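Local coordinates for protein copper-containing nitrite reductase (Thermus scotoductus, PDB 6HBE) that probably reduces nitrite to nitric oxide at copper centres, taking electrons from a cytochrome c, and assembles as a homotrimer, at residues 77-82 with 88-93; 54-59 with 155-160. All coordinates share one frame; numbering follows the deposited sequence.

How the interactions relate
Interaction 1 and interaction 2 are both largely buried and meet opposite borders of one four-stranded sheet: strand 78-79 is outermost at one side, strand 55-58 at the other. Their centres lie 19 Å apart, and the nearest atoms, about 5 Å apart, do not touch. Interaction 1 stays within the first cupredoxin domain, joining the residue that leads into strand 78-79 to the end of a short helix by one backbone hydrogen bond and aliphatic packing beside a copper site at a subunit interface. Interaction 2 connects that sheet with strand 154-163 of another sheet, through side chains alone and chiefly a thioether against an aromatic ring, away from the annotated sites.

Interaction 1: 77-82 with 88-93; sequences LSIHAA and RFLGNV. With CU (copper (II) ion), chain M.
L90, the last helical residue of 88-93, lays its side chain alongside that of L77, both pointing the same way. At its root, CB of L90 sits 3.3 Å from L77 O. CG stands anti to the carbonyl carbon (chi1 -65°); CD1 of L90, anti to CA, lies 3.9 Å from L77 O and 4.0 Å from CD2 of L77, while CG2 of I79 is a looser neighbour of the same methyl at 4.4 Å. F101 of strand 98-104, in the neighbouring five-stranded sheet, also packs on L90, which therefore touches residues of both sheets of the domain.

The backbone ties the pair as well: L77 N donates to L90 O at 3.0 Å. This bond is bent, with an N-H...O angle of 140°, and the donor stands 38° out of the carbonyl plane.

Beyond this packing, the 77-82 segment reaches the metal. H80 NE2 binds copper at 2.1 Å, and a water that also binds the ion is hydrogen-bonded to S78 OG at 2.8 Å. H114 and, from the second subunit, H267 complete the ligand set. Three histidines plus water, drawn from two chains, are the signature of the type 2 copper site of trimeric NirK enzymes.

Interaction 2: 54-59 with 155-160; sequences MLVVEE and KLYIIQ
M54 places its thioether over one face of the Y157 ring, and this pair makes up most of the contact. SD of M54 approaches the base of the ring, 3.4 Å from CG of Y157. Measured to the ring centroid, SD is 3.9 Å away and 30° off the normal, which makes this a Met-aromatic contact. The methyl adds a CH-pi contact from the same face: CE of M54 lies 3.8 Å from the Y157 centroid and is more nearly overhead, displaced from the ring normal by 15°. The methionine runs extended as far as SD, and a bend at chi3 of 78° swings CE across the ring instead of past it, leaving the two side chains crossed at about a right angle.

V56, two residues on, is a peripheral neighbour; its CG2 comes obliquely to CE2 of Y157 at 4.5 Å. No hydrogen bond joins the segments, and the closest CA atoms, of M54 and Y157, are 8.8 Å apart, so side chains alone bridge the gap. With a serine in place of Y157, the M54 thioether would probably be left without its aromatic mate and a gap would open between the strands.

In the second shell, Y203 of strand 199-208 stacks with the Y157 ring, while V135 of strand 131-137 also packs against it. The backbones are anchored separately, M54 N by E295 OE2 and Y157 O by N181 ND2. Strand 55-58 is an edge of one sheet and strand 154-163 belongs to another, consistent with packing between the first and second cupredoxin domains of this three-domain NirK.

Interaction 1: 77-82 with 88-93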
loop_
_atom_site.group_PDB
_atom_site.type_symbol
_atom_site.label_atom_id
_atom_site.label_comp_id
_atom_site.label_asym_id
_atom_site.label_seq_id
_atom_site.Cartn_x
_atom_site.Cartn_y
_atom_site.Cartn_z
ATOM N N LEU C 77 0.576 26.206 9.445
ATOM C CA LEU C 77 -0.666 25.484 9.764
ATOM C C LEU C 77 -1.668 25.501 8.606
ATOM O O LEU C 77 -1.912 26.551 7.970
ATOM C CB LEU C 77 -1.332 26.104 11.007
ATOM C CG LEU C 77 -2.661 25.530 11.529
ATOM C CD1 LEU C 77 -2.405 24.162 12.158
ATOM C CD2 LEU C 77 -3.295 26.476 12.552
ATOM N N SER C 78 -2.245 24.326 8.359
ATOM C CA SER C 78 -3.471 24.171 7.591
ATOM C C SER C 78 -4.569 23.630 8.502
ATOM O O SER C 78 -4.308 22.773 9.335
ATOM C CB SER C 78 -3.262 23.196 6.403
ATOM O OG SER C 78 -4.512 22.980 5.758
ATOM N N ILE C 79 -5.793 24.117 8.327
ATOM C CA ILE C 79 -6.914 23.732 9.186
ATOM C C ILE C 79 -8.151 23.488 8.325
ATOM O O ILE C 79 -8.768 24.437 7.786
ATOM C CB ILE C 79 -7.142 24.783 10.334
ATOM C CG1 ILE C 79 -8.339 24.401 11.206
ATOM C CG2 ILE C 79 -7.262 26.209 9.803
ATOM C CD1 ILE C 79 -8.175 24.857 12.646
ATOM N N HIS C 80 -8.539 22.207 8.196
ATOM C CA HIS C 80 -9.493 21.812 7.156
ATOM C C HIS C 80 -10.920 22.303 7.419
ATOM O O HIS C 80 -11.723 22.264 6.511
ATOM C CB HIS C 80 -9.508 20.278 6.912
ATOM C CG HIS C 80 -8.235 19.697 6.357
ATOM N ND1 HIS C 80 -8.120 18.360 6.031
ATOM C CD2 HIS C 80 -7.042 20.258 6.041
ATOM C CE1 HIS C 80 -6.895 18.115 5.587
ATOM N NE2 HIS C 80 -6.220 19.260 5.572
ATOM N N ALA C 81 -11.251 22.708 8.659
ATOM C CA ALA C 81 -12.553 23.360 8.967
ATOM C C ALA C 81 -12.763 24.741 8.347
ATOM O O ALA C 81 -13.916 25.241 8.315
ATOM C CB ALA C 81 -12.740 23.468 10.481
ATOM N N ALA C 82 -11.697 25.350 7.847
ATOM C CA ALA C 82 -11.791 26.663 7.175
ATOM C C ALA C 82 -12.031 26.549 5.662
ATOM O O ALA C 82 -11.162 26.023 4.955
ATOM C CB ALA C 82 -10.504 27.424 7.417
ATOM N N ARG C 88 -1.770 32.162 3.005
ATOM C CA ARG C 88 -1.231 33.552 3.098
ATOM C C ARG C 88 -1.064 33.997 4.549
ATOM O O ARG C 88 -0.147 34.765 4.871
ATOM C CB ARG C 88 -2.148 34.578 2.408
ATOM C CG ARG C 88 -2.095 34.601 0.886
ATOM C CD ARG C 88 -3.188 35.504 0.313
ATOM N NE ARG C 88 -3.088 36.874 0.807
ATOM C CZ ARG C 88 -4.069 37.777 0.803
ATOM N NH1 ARG C 88 -5.276 37.510 0.330
ATOM N NH2 ARG C 88 -3.842 38.980 1.303
ATOM N N PHE C 89 -1.966 33.517 5.406
ATOM C CA PHE C 89 -2.082 33.961 6.784
ATOM C C PHE C 89 -1.380 33.038 7.769
ATOM O O PHE C 89 -0.883 33.514 8.778
ATOM C CB PHE C 89 -3.561 34.136 7.143
ATOM C CG PHE C 89 -4.305 35.007 6.170
ATOM C CD1 PHE C 89 -4.015 36.370 6.074
ATOM C CD2 PHE C 89 -5.252 34.475 5.312
ATOM C CE1 PHE C 89 -4.673 37.176 5.147
ATOM C CE2 PHE C 89 -5.927 35.280 4.392
ATOM C CZ PHE C 89 -5.627 36.636 4.302
ATOM N N LEU C 90 -1.302 31.732 7.465
ATOM C CA LEU C 90 -0.742 30.731 8.383
ATOM C C LEU C 90 0.436 29.937 7.842
ATOM O O LEU C 90 0.970 29.068 8.539
ATOM C CB LEU C 90 -1.850 29.740 8.776
ATOM C CG LEU C 90 -3.030 30.283 9.590
ATOM C CD1 LEU C 90 -4.136 29.247 9.739
ATOM C CD2 LEU C 90 -2.588 30.745 10.966
ATOM N N GLY C 91 0.874 30.224 6.620
ATOM C CA GLY C 91 2.034 29.540 6.059
ATOM C C GLY C 91 3.333 30.252 6.283
ATOM O O GLY C 91 3.343 31.457 6.566
ATOM N N ASN C 92 4.436 29.505 6.163
ATOM C CA ASN C 92 5.801 30.053 6.165
ATOM C C ASN C 92 6.096 30.903 7.412
ATOM O O ASN C 92 6.555 32.073 7.336
ATOM C CB ASN C 92 6.049 30.860 4.869
ATOM C CG ASN C 92 7.516 31.098 4.580
ATOM O OD1 ASN C 92 8.408 30.417 5.079
ATOM N ND2 ASN C 92 7.772 32.087 3.740
ATOM N N VAL C 93 5.845 30.293 8.566
ATOM C CA VAL C 93 5.952 30.977 9.848
ATOM C C VAL C 93 7.364 30.790 10.359
ATOM O O VAL C 93 7.752 29.706 10.761
ATOM C CB VAL C 93 4.900 30.453 10.853
ATOM C CG1 VAL C 93 4.973 31.237 12.166
ATOM C CG2 VAL C 93 3.508 30.571 10.242
HETATM CU CU CU M . -4.343 19.191 4.711
HETATM O O HOH W 1 -4.223 20.920 3.823
#

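Interaction 2: 54-59 with 155-160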
loop_
_atom_site.group_PDB
_atom_site.type_symbol
_atom_site.label_atom_id
_atom_site.label_comp_id
_atom_site.label_asym_id
_atom_site.label_seq_id
_atom_site.Cartn_x
_atom_site.Cartn_y
_atom_site.Cartn_z
ATOM N N MET C 54 -6.768 18.844 20.877
ATOM C CA MET C 54 -8.048 18.652 20.202
ATOM C C MET C 54 -8.906 19.874 20.417
ATOM O O MET C 54 -9.103 20.276 21.574
ATOM C CB MET C 54 -8.768 17.400 20.752
ATOM C CG MET C 54 -10.116 17.137 20.079
ATOM S SD MET C 54 -11.008 15.698 20.744
ATOM C CE MET C 54 -11.678 16.381 22.265
ATOM N N LEU C 55 -9.445 20.441 19.326
ATOM C CA LEU C 55 -10.299 21.633 19.360
ATOM C C LEU C 55 -11.722 21.260 19.048
ATOM O O LEU C 55 -11.963 20.512 18.099
ATOM C CB LEU C 55 -9.807 22.667 18.332
ATOM C CG LEU C 55 -8.294 22.795 18.136
ATOM C CD1 LEU C 55 -7.970 23.851 17.063
ATOM C CD2 LEU C 55 -7.554 23.095 19.430
ATOM N N VAL C 56 -12.683 21.733 19.849
ATOM C CA VAL C 56 -14.098 21.455 19.615
ATOM C C VAL C 56 -14.877 22.767 19.654
ATOM O O VAL C 56 -14.780 23.516 20.633
ATOM C CB VAL C 56 -14.681 20.499 20.686
ATOM C CG1 VAL C 56 -16.165 20.248 20.440
ATOM C CG2 VAL C 56 -13.907 19.188 20.708
ATOM N N VAL C 57 -15.643 23.024 18.599
ATOM C CA VAL C 57 -16.498 24.198 18.483
ATOM C C VAL C 57 -17.861 23.786 17.980
ATOM O O VAL C 57 -18.086 22.607 17.649
ATOM C CB VAL C 57 -15.883 25.288 17.563
ATOM C CG1 VAL C 57 -14.451 25.606 17.993
ATOM C CG2 VAL C 57 -15.932 24.880 16.085
ATOM N N GLU C 58 -18.785 24.751 17.964
ATOM C CA GLU C 58 -20.126 24.564 17.416
ATOM C C GLU C 58 -20.212 25.175 16.022
ATOM O O GLU C 58 -19.507 26.154 15.733
ATOM C CB GLU C 58 -21.196 25.213 18.327
ATOM C CG GLU C 58 -21.179 24.733 19.782
ATOM C CD GLU C 58 -21.585 23.266 19.985
ATOM O OE1 GLU C 58 -20.873 22.518 20.702
ATOM O OE2 GLU C 58 -22.628 22.837 19.452
ATOM N N GLU C 59 -21.079 24.598 15.178
ATOM C CA GLU C 59 -21.384 25.121 13.847
ATOM C C GLU C 59 -21.829 26.602 13.915
ATOM O O GLU C 59 -22.697 26.969 14.726
ATOM C CB GLU C 59 -22.453 24.286 13.156
ATOM C CG GLU C 59 -22.811 24.754 11.733
ATOM C CD GLU C 59 -23.851 23.901 11.031
ATOM O OE1 GLU C 59 -24.296 22.872 11.587
ATOM O OE2 GLU C 59 -24.239 24.270 9.904
ATOM N N LYS C 155 -18.712 10.180 24.788
ATOM C CA LYS C 155 -18.076 10.552 23.508
ATOM C C LYS C 155 -16.629 10.082 23.517
ATOM O O LYS C 155 -15.916 10.274 24.505
ATOM C CB LYS C 155 -18.136 12.058 23.305
ATOM C CG LYS C 155 -19.552 12.588 23.098
ATOM C CD LYS C 155 -19.530 14.110 22.987
ATOM C CE LYS C 155 -20.879 14.657 22.511
ATOM N NZ LYS C 155 -20.830 16.137 22.383
ATOM N N LEU C 156 -16.199 9.493 22.397
ATOM C CA LEU C 156 -14.857 8.971 22.232
ATOM C C LEU C 156 -14.292 9.646 20.967
ATOM O O LEU C 156 -14.898 9.529 19.903
ATOM C CB LEU C 156 -14.892 7.468 22.032
ATOM C CG LEU C 156 -15.538 6.612 23.137
ATOM C CD1 LEU C 156 -15.469 5.154 22.734
ATOM C CD2 LEU C 156 -14.836 6.803 24.477
ATOM N N TYR C 157 -13.173 10.347 21.117
ATOM C CA TYR C 157 -12.477 11.030 20.009
ATOM C C TYR C 157 -11.173 10.286 19.730
ATOM O O TYR C 157 -10.307 10.155 20.634
ATOM C CB TYR C 157 -12.229 12.491 20.358
ATOM C CG TYR C 157 -13.472 13.341 20.663
ATOM C CD1 TYR C 157 -13.956 13.458 21.973
ATOM C CD2 TYR C 157 -14.078 14.107 19.695
ATOM C CE1 TYR C 157 -15.035 14.271 22.291
ATOM C CE2 TYR C 157 -15.150 14.935 19.999
ATOM C CZ TYR C 157 -15.633 15.001 21.318
ATOM O OH TYR C 157 -16.709 15.802 21.658
ATOM N N ILE C 158 -11.032 9.776 18.496
ATOM C CA ILE C 158 -9.918 8.881 18.141
ATOM C C ILE C 158 -9.198 9.326 16.842
ATOM O O ILE C 158 -9.843 9.458 15.807
ATOM C CB ILE C 158 -10.451 7.435 17.883
ATOM C CG1 ILE C 158 -11.215 6.868 19.100
ATOM C CG2 ILE C 158 -9.301 6.489 17.511
ATOM C CD1 ILE C 158 -10.311 6.415 20.221
ATOM N N ILE C 159 -7.876 9.479 16.898
ATOM C CA ILE C 159 -7.037 9.622 15.692
ATOM C C ILE C 159 -6.240 8.355 15.504
ATOM O O ILE C 159 -5.677 7.842 16.478
ATOM C CB ILE C 159 -6.083 10.836 15.781
ATOM C CG1 ILE C 159 -6.869 12.119 15.466
ATOM C CG2 ILE C 159 -4.888 10.698 14.848
ATOM C CD1 ILE C 159 -6.132 13.423 15.754
ATOM N N GLN C 160 -6.221 7.863 14.264
ATOM C CA GLN C 160 -5.264 6.872 13.813
ATOM C C GLN C 160 -4.112 7.533 13.081
ATOM O O GLN C 160 -4.351 8.329 12.186
ATOM C CB GLN C 160 -5.942 5.826 12.898
ATOM C CG GLN C 160 -4.992 4.691 12.509
ATOM C CD GLN C 160 -5.658 3.619 11.640
ATOM O OE1 GLN C 160 -6.768 3.128 11.938
ATOM N NE2 GLN C 160 -4.994 3.273 10.535
#